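PDB 6LH8: aerolysin-like protein from Bombina maxima, which is an aerolysin-family toad protein, probably either a pore former that acts on endolysosomes or the paralog that restrains one under oxidizing conditions. Local coordinates for residues Val19-Glu24 with Ile112-Arg117; His43-Ile48 with Thr92-Asp97; Thr116-Ile121 with Ser143-Asn148. All coordinates share one frame; numbering follows the deposited sequence.

Contact 1 of 3, residues Val19-Glu24 with Ile112-Arg117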
loop_
_atom_site.group_PDB
_atom_site.type_symbol
_atom_site.label_atom_id
_atom_site.label_comp_id
_atom_site.label_asym_id
_atom_site.label_seq_id
_atom_site.Cartn_x
_atom_site.Cartn_y
_atom_site.Cartn_z
ATOM N N VAL A 19 12.248 0.210 -3.495
ATOM C CA VAL A 19 12.563 0.063 -2.083
ATOM C C VAL A 19 12.904 1.454 -1.571
ATOM O O VAL A 19 13.900 2.067 -1.984
ATOM C CB VAL A 19 13.710 -0.925 -1.839
ATOM C CG1 VAL A 19 13.993 -1.010 -0.331
ATOM C CG2 VAL A 19 13.356 -2.282 -2.405
ATOM N N VAL A 20 12.059 1.968 -0.684
ATOM C CA VAL A 20 12.125 3.357 -0.241
ATOM C C VAL A 20 12.833 3.416 1.106
ATOM O O VAL A 20 12.448 2.707 2.044
ATOM C CB VAL A 20 10.711 3.957 -0.135
ATOM C CG1 VAL A 20 10.764 5.390 0.380
ATOM C CG2 VAL A 20 9.992 3.872 -1.495
ATOM N N LYS A 21 13.841 4.282 1.216
ATOM C CA LYS A 21 14.435 4.589 2.518
ATOM C C LYS A 21 13.509 5.562 3.237
ATOM O O LYS A 21 13.393 6.732 2.848
ATOM C CB LYS A 21 15.839 5.168 2.367
ATOM C CG LYS A 21 16.507 5.505 3.724
ATOM C CD LYS A 21 17.922 6.000 3.494
ATOM C CE LYS A 21 18.615 6.348 4.801
ATOM N NZ LYS A 21 19.996 6.862 4.540
ATOM N N VAL A 22 12.843 5.080 4.283
ATOM C CA VAL A 22 11.914 5.923 5.030
ATOM C C VAL A 22 12.670 6.885 5.946
ATOM O O VAL A 22 12.295 8.060 6.079
ATOM C CB VAL A 22 10.929 5.029 5.810
ATOM C CG1 VAL A 22 10.077 5.855 6.767
ATOM C CG2 VAL A 22 10.049 4.243 4.828
ATOM N N ASP A 23 13.738 6.415 6.586
ATOM C CA ASP A 23 14.492 7.235 7.532
ATOM C C ASP A 23 15.760 6.489 7.921
ATOM O O ASP A 23 15.898 5.292 7.662
ATOM C CB ASP A 23 13.664 7.569 8.786
ATOM C CG ASP A 23 14.206 8.787 9.536
ATOM O OD1 ASP A 23 15.094 9.472 8.994
ATOM O OD2 ASP A 23 13.735 9.069 10.656
ATOM N N GLU A 24 16.684 7.223 8.557
ATOM C CA GLU A 24 17.840 6.655 9.234
ATOM C C GLU A 24 17.961 7.271 10.626
ATOM O O GLU A 24 17.608 8.434 10.839
ATOM C CB GLU A 24 19.132 6.885 8.448
ATOM C CG GLU A 24 19.493 8.348 8.246
ATOM C CD GLU A 24 20.895 8.535 7.687
ATOM O OE1 GLU A 24 21.397 7.614 7.000
ATOM O OE2 GLU A 24 21.490 9.613 7.931
ATOM N N ILE A 112 23.812 2.478 13.184
ATOM C CA ILE A 112 22.929 3.075 12.189
ATOM C C ILE A 112 21.735 2.152 12.009
ATOM O O ILE A 112 21.907 0.959 11.739
ATOM C CB ILE A 112 23.645 3.295 10.843
ATOM C CG1 ILE A 112 25.003 3.972 11.053
ATOM C CG2 ILE A 112 22.779 4.102 9.901
ATOM C CD1 ILE A 112 26.178 3.016 10.966
ATOM N N VAL A 113 20.533 2.698 12.164
ATOM C CA VAL A 113 19.303 2.010 11.785
ATOM C C VAL A 113 18.821 2.615 10.473
ATOM O O VAL A 113 18.549 3.817 10.408
ATOM C CB VAL A 113 18.209 2.136 12.859
ATOM C CG1 VAL A 113 17.112 1.125 12.592
ATOM C CG2 VAL A 113 18.781 1.952 14.253
ATOM N N ILE A 114 18.695 1.779 9.445
ATOM C CA ILE A 114 18.167 2.174 8.142
ATOM C C ILE A 114 16.788 1.549 8.015
ATOM O O ILE A 114 16.648 0.322 8.108
ATOM C CB ILE A 114 19.071 1.715 6.985
ATOM C CG1 ILE A 114 20.502 2.213 7.187
ATOM C CG2 ILE A 114 18.473 2.183 5.635
ATOM C CD1 ILE A 114 20.667 3.693 7.005
ATOM N N LEU A 115 15.771 2.385 7.830
ATOM C CA LEU A 115 14.387 1.937 7.762
ATOM C C LEU A 115 13.917 1.982 6.312
ATOM O O LEU A 115 13.941 3.048 5.692
ATOM C CB LEU A 115 13.507 2.822 8.648
ATOM C CG LEU A 115 13.975 2.708 10.100
ATOM C CD1 LEU A 115 13.953 4.047 10.808
ATOM C CD2 LEU A 115 13.117 1.707 10.835
ATOM N N THR A 116 13.503 0.833 5.770
ATOM C CA THR A 116 13.060 0.768 4.377
ATOM C C THR A 116 11.730 0.042 4.256
ATOM O O THR A 116 11.351 -0.749 5.119
ATOM C CB THR A 116 14.065 0.037 3.474
ATOM O OG1 THR A 116 14.284 -1.290 3.978
ATOM C CG2 THR A 116 15.371 0.788 3.385
ATOM N N ARG A 117 11.026 0.306 3.151
ATOM C CA ARG A 117 9.855 -0.497 2.809
ATOM C C ARG A 117 9.680 -0.530 1.299
ATOM O O ARG A 117 10.127 0.369 0.583
ATOM C CB ARG A 117 8.581 0.017 3.489
ATOM C CG ARG A 117 8.101 1.360 3.046
ATOM C CD ARG A 117 6.795 1.736 3.770
ATOM N NE ARG A 117 6.529 3.172 3.683
ATOM C CZ ARG A 117 5.729 3.838 4.510
ATOM N NH1 ARG A 117 5.109 3.205 5.505
ATOM N NH2 ARG A 117 5.540 5.139 4.341
#

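Contact 2 of 3, residues His43-Ile48 with Thr92-Asp97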
loop_
_atom_site.group_PDB
_atom_site.type_symbol
_atom_site.label_atom_id
_atom_site.label_comp_id
_atom_site.label_asym_id
_atom_site.label_seq_id
_atom_site.Cartn_x
_atom_site.Cartn_y
_atom_site.Cartn_z
ATOM N N HIS A 43 6.696 3.900 15.378
ATOM C CA HIS A 43 5.370 3.648 14.841
ATOM C C HIS A 43 5.218 4.416 13.540
ATOM O O HIS A 43 5.514 5.612 13.489
ATOM C CB HIS A 43 4.288 4.082 15.845
ATOM C CG HIS A 43 4.458 3.472 17.205
ATOM N ND1 HIS A 43 3.694 2.412 17.640
ATOM C CD2 HIS A 43 5.309 3.767 18.215
ATOM C CE1 HIS A 43 4.056 2.088 18.872
ATOM N NE2 HIS A 43 5.038 2.886 19.239
ATOM N N PHE A 44 4.765 3.725 12.498
ATOM C CA PHE A 44 4.611 4.310 11.176
ATOM C C PHE A 44 3.207 4.051 10.653
ATOM O O PHE A 44 2.586 3.031 10.961
ATOM C CB PHE A 44 5.610 3.728 10.169
ATOM C CG PHE A 44 7.046 3.904 10.551
ATOM C CD1 PHE A 44 7.687 2.957 11.330
ATOM C CD2 PHE A 44 7.775 4.982 10.076
ATOM C CE1 PHE A 44 9.029 3.110 11.654
ATOM C CE2 PHE A 44 9.099 5.139 10.389
ATOM C CZ PHE A 44 9.733 4.207 11.180
ATOM N N ASP A 45 2.717 4.974 9.839
ATOM C CA ASP A 45 1.504 4.717 9.084
ATOM C C ASP A 45 1.856 3.931 7.829
ATOM O O ASP A 45 2.853 4.223 7.163
ATOM C CB ASP A 45 0.818 6.027 8.706
ATOM C CG ASP A 45 0.089 6.656 9.871
ATOM O OD1 ASP A 45 -0.042 6.000 10.932
ATOM O OD2 ASP A 45 -0.358 7.807 9.721
ATOM N N ARG A 46 1.053 2.911 7.535
ATOM C CA ARG A 46 1.204 2.079 6.348
ATOM C C ARG A 46 -0.119 2.099 5.599
ATOM O O ARG A 46 -1.176 1.903 6.205
ATOM C CB ARG A 46 1.606 0.646 6.722
ATOM C CG ARG A 46 1.543 -0.327 5.563
ATOM C CD ARG A 46 1.938 -1.728 6.002
ATOM N NE ARG A 46 1.931 -2.668 4.892
ATOM C CZ ARG A 46 1.914 -3.983 5.041
ATOM N NH1 ARG A 46 1.905 -4.498 6.259
ATOM N NH2 ARG A 46 1.910 -4.776 3.978
ATOM N N THR A 47 -0.077 2.380 4.295
ATOM C CA THR A 47 -1.310 2.516 3.539
ATOM C C THR A 47 -1.276 1.674 2.278
ATOM O O THR A 47 -0.210 1.376 1.721
ATOM C CB THR A 47 -1.587 3.961 3.135
ATOM O OG1 THR A 47 -0.541 4.412 2.274
ATOM C CG2 THR A 47 -1.660 4.866 4.367
ATOM N N ILE A 48 -2.473 1.300 1.842
ATOM C CA ILE A 48 -2.720 0.781 0.507
ATOM C C ILE A 48 -3.856 1.613 -0.068
ATOM O O ILE A 48 -4.888 1.787 0.584
ATOM C CB ILE A 48 -3.096 -0.712 0.520
ATOM C CG1 ILE A 48 -1.972 -1.557 1.129
ATOM C CG2 ILE A 48 -3.464 -1.171 -0.885
ATOM C CD1 ILE A 48 -2.271 -3.065 1.160
ATOM N N THR A 92 -8.644 4.253 0.716
ATOM C CA THR A 92 -7.337 4.074 1.342
ATOM C C THR A 92 -7.484 3.223 2.596
ATOM O O THR A 92 -8.276 3.552 3.485
ATOM C CB THR A 92 -6.708 5.422 1.694
ATOM O OG1 THR A 92 -6.553 6.206 0.507
ATOM C CG2 THR A 92 -5.352 5.238 2.350
ATOM N N GLU A 93 -6.734 2.133 2.661
ATOM C CA GLU A 93 -6.576 1.378 3.890
ATOM C C GLU A 93 -5.412 1.955 4.687
ATOM O O GLU A 93 -4.476 2.535 4.130
ATOM C CB GLU A 93 -6.324 -0.101 3.599
ATOM C CG GLU A 93 -7.398 -0.791 2.786
ATOM C CD GLU A 93 -7.142 -2.278 2.632
ATOM O OE1 GLU A 93 -6.884 -2.715 1.488
ATOM O OE2 GLU A 93 -7.188 -3.015 3.648
ATOM N N LEU A 94 -5.483 1.802 6.005
ATOM C CA LEU A 94 -4.451 2.330 6.885
ATOM C C LEU A 94 -4.228 1.351 8.028
ATOM O O LEU A 94 -5.187 0.834 8.610
ATOM C CB LEU A 94 -4.839 3.715 7.421
ATOM C CG LEU A 94 -3.944 4.382 8.467
ATOM C CD1 LEU A 94 -2.549 4.611 7.921
ATOM C CD2 LEU A 94 -4.560 5.696 8.913
ATOM N N SER A 95 -2.963 1.064 8.325
ATOM C CA SER A 95 -2.641 0.279 9.506
ATOM C C SER A 95 -1.452 0.914 10.213
ATOM O O SER A 95 -0.751 1.763 9.659
ATOM C CB SER A 95 -2.355 -1.193 9.169
ATOM O OG SER A 95 -1.161 -1.348 8.425
ATOM N N GLU A 96 -1.246 0.516 11.463
ATOM C CA GLU A 96 -0.073 0.949 12.207
ATOM C C GLU A 96 1.016 -0.098 12.039
ATOM O O GLU A 96 0.786 -1.284 12.276
ATOM C CB GLU A 96 -0.390 1.144 13.689
ATOM C CG GLU A 96 0.787 1.737 14.461
ATOM C CD GLU A 96 0.623 1.639 15.973
ATOM O OE1 GLU A 96 0.835 0.543 16.540
ATOM O OE2 GLU A 96 0.293 2.665 16.587
ATOM N N ASP A 97 2.183 0.336 11.590
ATOM C CA ASP A 97 3.336 -0.536 11.422
ATOM C C ASP A 97 4.310 -0.211 12.548
ATOM O O ASP A 97 4.897 0.874 12.570
ATOM C CB ASP A 97 3.951 -0.301 10.043
ATOM C CG ASP A 97 5.089 -1.234 9.733
ATOM O OD1 ASP A 97 5.246 -2.249 10.437
ATOM O OD2 ASP A 97 5.820 -0.947 8.763
HETATM O O HOH W 1 2.832 -3.731 8.982
#

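Contact 3 of 3, residues Thr116-Ile121 with Ser143-Asn148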
loop_
_atom_site.group_PDB
_atom_site.type_symbol
_atom_site.label_atom_id
_atom_site.label_comp_id
_atom_site.label_asym_id
_atom_site.label_seq_id
_atom_site.Cartn_x
_atom_site.Cartn_y
_atom_site.Cartn_z
ATOM N N THR A 116 13.503 0.833 5.770
ATOM C CA THR A 116 13.060 0.768 4.377
ATOM C C THR A 116 11.730 0.042 4.256
ATOM O O THR A 116 11.351 -0.749 5.119
ATOM C CB THR A 116 14.065 0.037 3.474
ATOM O OG1 THR A 116 14.284 -1.290 3.978
ATOM C CG2 THR A 116 15.371 0.788 3.385
ATOM N N ARG A 117 11.026 0.306 3.151
ATOM C CA ARG A 117 9.855 -0.497 2.809
ATOM C C ARG A 117 9.680 -0.530 1.299
ATOM O O ARG A 117 10.127 0.369 0.583
ATOM C CB ARG A 117 8.581 0.017 3.489
ATOM C CG ARG A 117 8.101 1.360 3.046
ATOM C CD ARG A 117 6.795 1.736 3.770
ATOM N NE ARG A 117 6.529 3.172 3.683
ATOM C CZ ARG A 117 5.729 3.838 4.510
ATOM N NH1 ARG A 117 5.109 3.205 5.505
ATOM N NH2 ARG A 117 5.540 5.139 4.341
ATOM N N ASN A 118 9.011 -1.577 0.826
ATOM C CA ASN A 118 8.645 -1.675 -0.582
ATOM C C ASN A 118 7.421 -0.818 -0.844
ATOM O O ASN A 118 6.505 -0.755 -0.023
ATOM C CB ASN A 118 8.332 -3.124 -0.976
ATOM C CG ASN A 118 9.546 -4.043 -0.894
ATOM O OD1 ASN A 118 10.678 -3.629 -1.145
ATOM N ND2 ASN A 118 9.303 -5.307 -0.555
ATOM N N GLU A 119 7.426 -0.125 -1.976
ATOM C CA GLU A 119 6.269 0.639 -2.419
ATOM C C GLU A 119 6.023 0.255 -3.869
ATOM O O GLU A 119 6.956 0.253 -4.677
ATOM C CB GLU A 119 6.492 2.150 -2.234
ATOM C CG GLU A 119 6.740 2.527 -0.766
ATOM C CD GLU A 119 6.608 4.013 -0.493
ATOM O OE1 GLU A 119 6.483 4.786 -1.462
ATOM O OE2 GLU A 119 6.659 4.408 0.692
ATOM N N ASN A 120 4.792 -0.132 -4.180
ATOM C CA ASN A 120 4.498 -0.710 -5.485
ATOM C C ASN A 120 3.215 -0.121 -6.045
ATOM O O ASN A 120 2.245 0.070 -5.309
ATOM C CB ASN A 120 4.333 -2.234 -5.414
ATOM C CG ASN A 120 5.610 -2.953 -5.049
ATOM O OD1 ASN A 120 6.373 -3.367 -5.926
ATOM N ND2 ASN A 120 5.833 -3.146 -3.750
ATOM N N ILE A 121 3.195 0.130 -7.349
ATOM C CA ILE A 121 1.955 0.441 -8.058
ATOM C C ILE A 121 1.672 -0.691 -9.035
ATOM O O ILE A 121 2.547 -1.088 -9.808
ATOM C CB ILE A 121 2.021 1.800 -8.779
ATOM C CG1 ILE A 121 2.257 2.931 -7.772
ATOM C CG2 ILE A 121 0.718 2.067 -9.524
ATOM C CD1 ILE A 121 2.603 4.257 -8.424
ATOM N N SER A 143 0.489 0.400 -3.104
ATOM C CA SER A 143 0.690 -0.317 -1.850
ATOM C C SER A 143 2.041 -0.009 -1.211
ATOM O O SER A 143 3.024 0.320 -1.884
ATOM C CB SER A 143 0.555 -1.841 -2.032
ATOM O OG SER A 143 1.311 -2.290 -3.139
ATOM N N GLN A 144 2.064 -0.125 0.116
ATOM C CA GLN A 144 3.266 -0.015 0.927
ATOM C C GLN A 144 3.402 -1.281 1.757
ATOM O O GLN A 144 2.417 -1.756 2.335
ATOM C CB GLN A 144 3.204 1.200 1.865
ATOM C CG GLN A 144 2.906 2.540 1.195
ATOM C CD GLN A 144 2.857 3.677 2.195
ATOM O OE1 GLN A 144 2.483 3.480 3.352
ATOM N NE2 GLN A 144 3.237 4.879 1.757
ATOM N N SER A 145 4.608 -1.830 1.813
ATOM C CA SER A 145 4.888 -2.991 2.641
ATOM C C SER A 145 5.193 -2.576 4.080
ATOM O O SER A 145 5.297 -1.393 4.408
ATOM C CB SER A 145 6.072 -3.767 2.081
ATOM O OG SER A 145 7.296 -3.142 2.464
ATOM N N GLY A 146 5.332 -3.581 4.946
ATOM C CA GLY A 146 5.890 -3.344 6.263
ATOM C C GLY A 146 7.328 -2.868 6.182
ATOM O O GLY A 146 8.039 -3.095 5.199
ATOM N N ILE A 147 7.745 -2.167 7.219
ATOM C CA ILE A 147 9.063 -1.547 7.254
ATOM C C ILE A 147 10.076 -2.531 7.825
ATOM O O ILE A 147 9.806 -3.227 8.813
ATOM C CB ILE A 147 9.015 -0.244 8.069
ATOM C CG1 ILE A 147 8.388 0.848 7.195
ATOM C CG2 ILE A 147 10.407 0.151 8.572
ATOM C CD1 ILE A 147 8.192 2.141 7.890
ATOM N N ASN A 148 11.245 -2.587 7.196
ATOM C CA ASN A 148 12.390 -3.321 7.710
ATOM C C ASN A 148 13.389 -2.361 8.346
ATOM O O ASN A 148 13.670 -1.292 7.800
ATOM C CB ASN A 148 13.083 -4.103 6.597
ATOM C CG ASN A 148 14.312 -4.818 7.094
ATOM O OD1 ASN A 148 15.436 -4.320 6.969
ATOM N ND2 ASN A 148 14.103 -5.979 7.711
HETATM O O HOH W 2 16.300 -1.547 5.946
HETATM O O HOH W 3 4.971 0.526 6.420
HETATM O O HOH W 4 4.203 -2.981 -1.411
HETATM O O HOH W 5 0.463 -2.662 -5.766
#

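Contact 1 of 3, residues Val19-Glu24 with Ile112-Arg117
Val20 and Arg117 form a regular antiparallel hydrogen-bonded pair, with Val20 N 2.8 Å from Arg117 O, and the axes of the two short segments approach to 4.5 Å, their directions 144° apart. Further along, Leu115 O faces two residues: it takes a short bond from Val22 N, 2.7 Å, and a weak one from Asp23 N, 3.5 Å. Val22, with a helix-like backbone, and Asp23 opposite Leu115 therefore make a classic beta bulge, which moves the register by one within the long twisted antiparallel sheet expected of an aerolysin-like body. The regular pattern resumes at once, Leu115 N bonding to Asp23 O.

Lys21, Glu24, Ile114 and Thr116 share one face. Lys21 is fully extended and runs obliquely across Ile114, its CE 4.0 Å from Ile114 CD1, to reach Glu24. The salt bridge there, Lys21 NZ to Glu24 OE1 at 2.9 Å, meets the carboxylate from above its plane. Glu24 CG stands between its own backbone N and carbonyl carbon (chi1 61°), while Glu24 CB lies alongside the side chain of Ile114, 3.8 Å from its CD1. The methyl tip of Ile114 thus sits against both charged chains. Beside them, Val19 CG1 rests on Thr116 CB.

Val22 at the bulge points toward the facing strand, its CG2 3.9 Å from both CG and NE of Arg117 and oblique to the guanidinium. Arg117 NH1 is held by the carbonyl of Asp45. On the face of Asp23, Leu115 and Arg117, Asp23 CB meets Leu115 CD1, and the carboxylate of Asp23 is turned to a salt bridge with Arg42.

Contact 2 of 3, residues His43-Ile48 with Thr92-Asp97
Leu94 CD1 reaches across to the facing strand and touches three residues in a row: Asp45 CB and Thr47 CG2, each 3.7 Å from Leu94 CD1, and the carbonyl oxygen of Arg46. Leu94 CG is anti to the backbone N (chi1 174°), and a chi2 of 61° then swings CD1 inward over the strand. Asp45 meets the methyl chiefly through CB, with its carboxylate carbon just behind. On this same face Thr47 CB also meets Thr92 CG2, 4.1 Å away. Near the end of the pair, the carboxylate of Glu96 lies by the ring of His43, planes 64° apart; Glu96 OE1 comes at the ring edge, in plane, 3.6 Å from His43 ND1.

The opposite face carries Phe44, Arg46, Ser95 and Asp97. Arg46 is extended from CG to NE, and Ser95 OG lies beside its aliphatic part, 3.8 Å from Arg46 CB. Arg46 and Asp97 sit diagonally, without direct charge contact: Arg46 NH1 gives a bond of 3.0 Å to a water, which passes a weak one to Asp97 OD1. Phe44 turns the edge of its ring to the backbone, CD1 being 3.7 Å from Asp97 O.

The six backbone bonds between Phe44-Ile48 and Glu93-Asp97 keep a regular antiparallel register with no bulge. Strand 90-100 is one edge of the sheet within this chain, whereas strand 41-53 has strand 133-154 on its far side. Arg46 NE and Asp97 OD2 both reach over to backbone groups of that strand, at Gln144 and Ile147, while Glu93 is bound by Arg73, His50 and the loop at Leu74.

Contact 3 of 3, residues Thr116-Ile121 with Ser143-Asn148
This is an antiparallel pairing inside the beta hairpin of strands 110-130 and 133-154, the middle of the five-stranded sheet, at a point where one partner leaves regular strand geometry. Thr116 pairs with Asn148 and Asn120 with Ser143 by normal two-bond backbone pairs, but between them Gln144-Ile147 holds one residue more than Arg117-Glu119. Ser145 bridges the irregularity with its side chain. Its OG, set between its own backbone N and carbonyl carbon (chi1 80°), accepts the N-H of Asn118 at 2.8 Å, in place of a backbone carbonyl, and donates to Gly146 O. Ser145 N returns a bond to Asn118 O, 2.9 Å.

Arg117 CB points toward this irregular segment. It lies 3.8 Å from Ile147 CG1, and the Arg117 guanidinium is covered on one face by Gln144 OE1, 3.3 Å above the plane and offset toward the rim, the amide and guanidinium planes being 31° apart. Gln144 OE1 is at the same time bonded to the N-H of Thr47. Arg117 NE forms a salt bridge of 3.2 Å to the anti lone pair of Glu119 OE2, tilted from the guanidinium plane, and Gln144 NE2 lies 3.6 Å from Glu119 OE2, the two side chains running side by side and pointing the same way. A water in the guanidinium plane joins Arg117 NH1, also bonded to Asp45 O, to Ser145 O, 2.8 Å from each, so a carbonyl of the irregular segment is satisfied through solvent. A long hairpin of this kind, interrupted yet still hydrogen-bonded on both sides of the break, fits the extended beta body of aerolysin-like proteins.

Overall arrangement
From the N terminus, strand 4-28 comes first and pairs with the much later strand 110-130, so contact 1 closes the widest loop, with 87 residues between its segments. Contact 2 lies nested inside that loop, joining strands 41-53 and 90-100. Contact 3 begins on Thr116 and Arg117, where contact 1 ends, and closes the C-terminal hairpin. Across the sheet the order is 4-28, 110-130, 133-154, 41-53, 90-100: contact 1 lies toward one margin, contact 2 at the other, and contact 3 between them. Phe44 of contact 2 packs against Val22 of contact 1 and Ile147 of contact 3, so the three also meet through side chains of the one sheet.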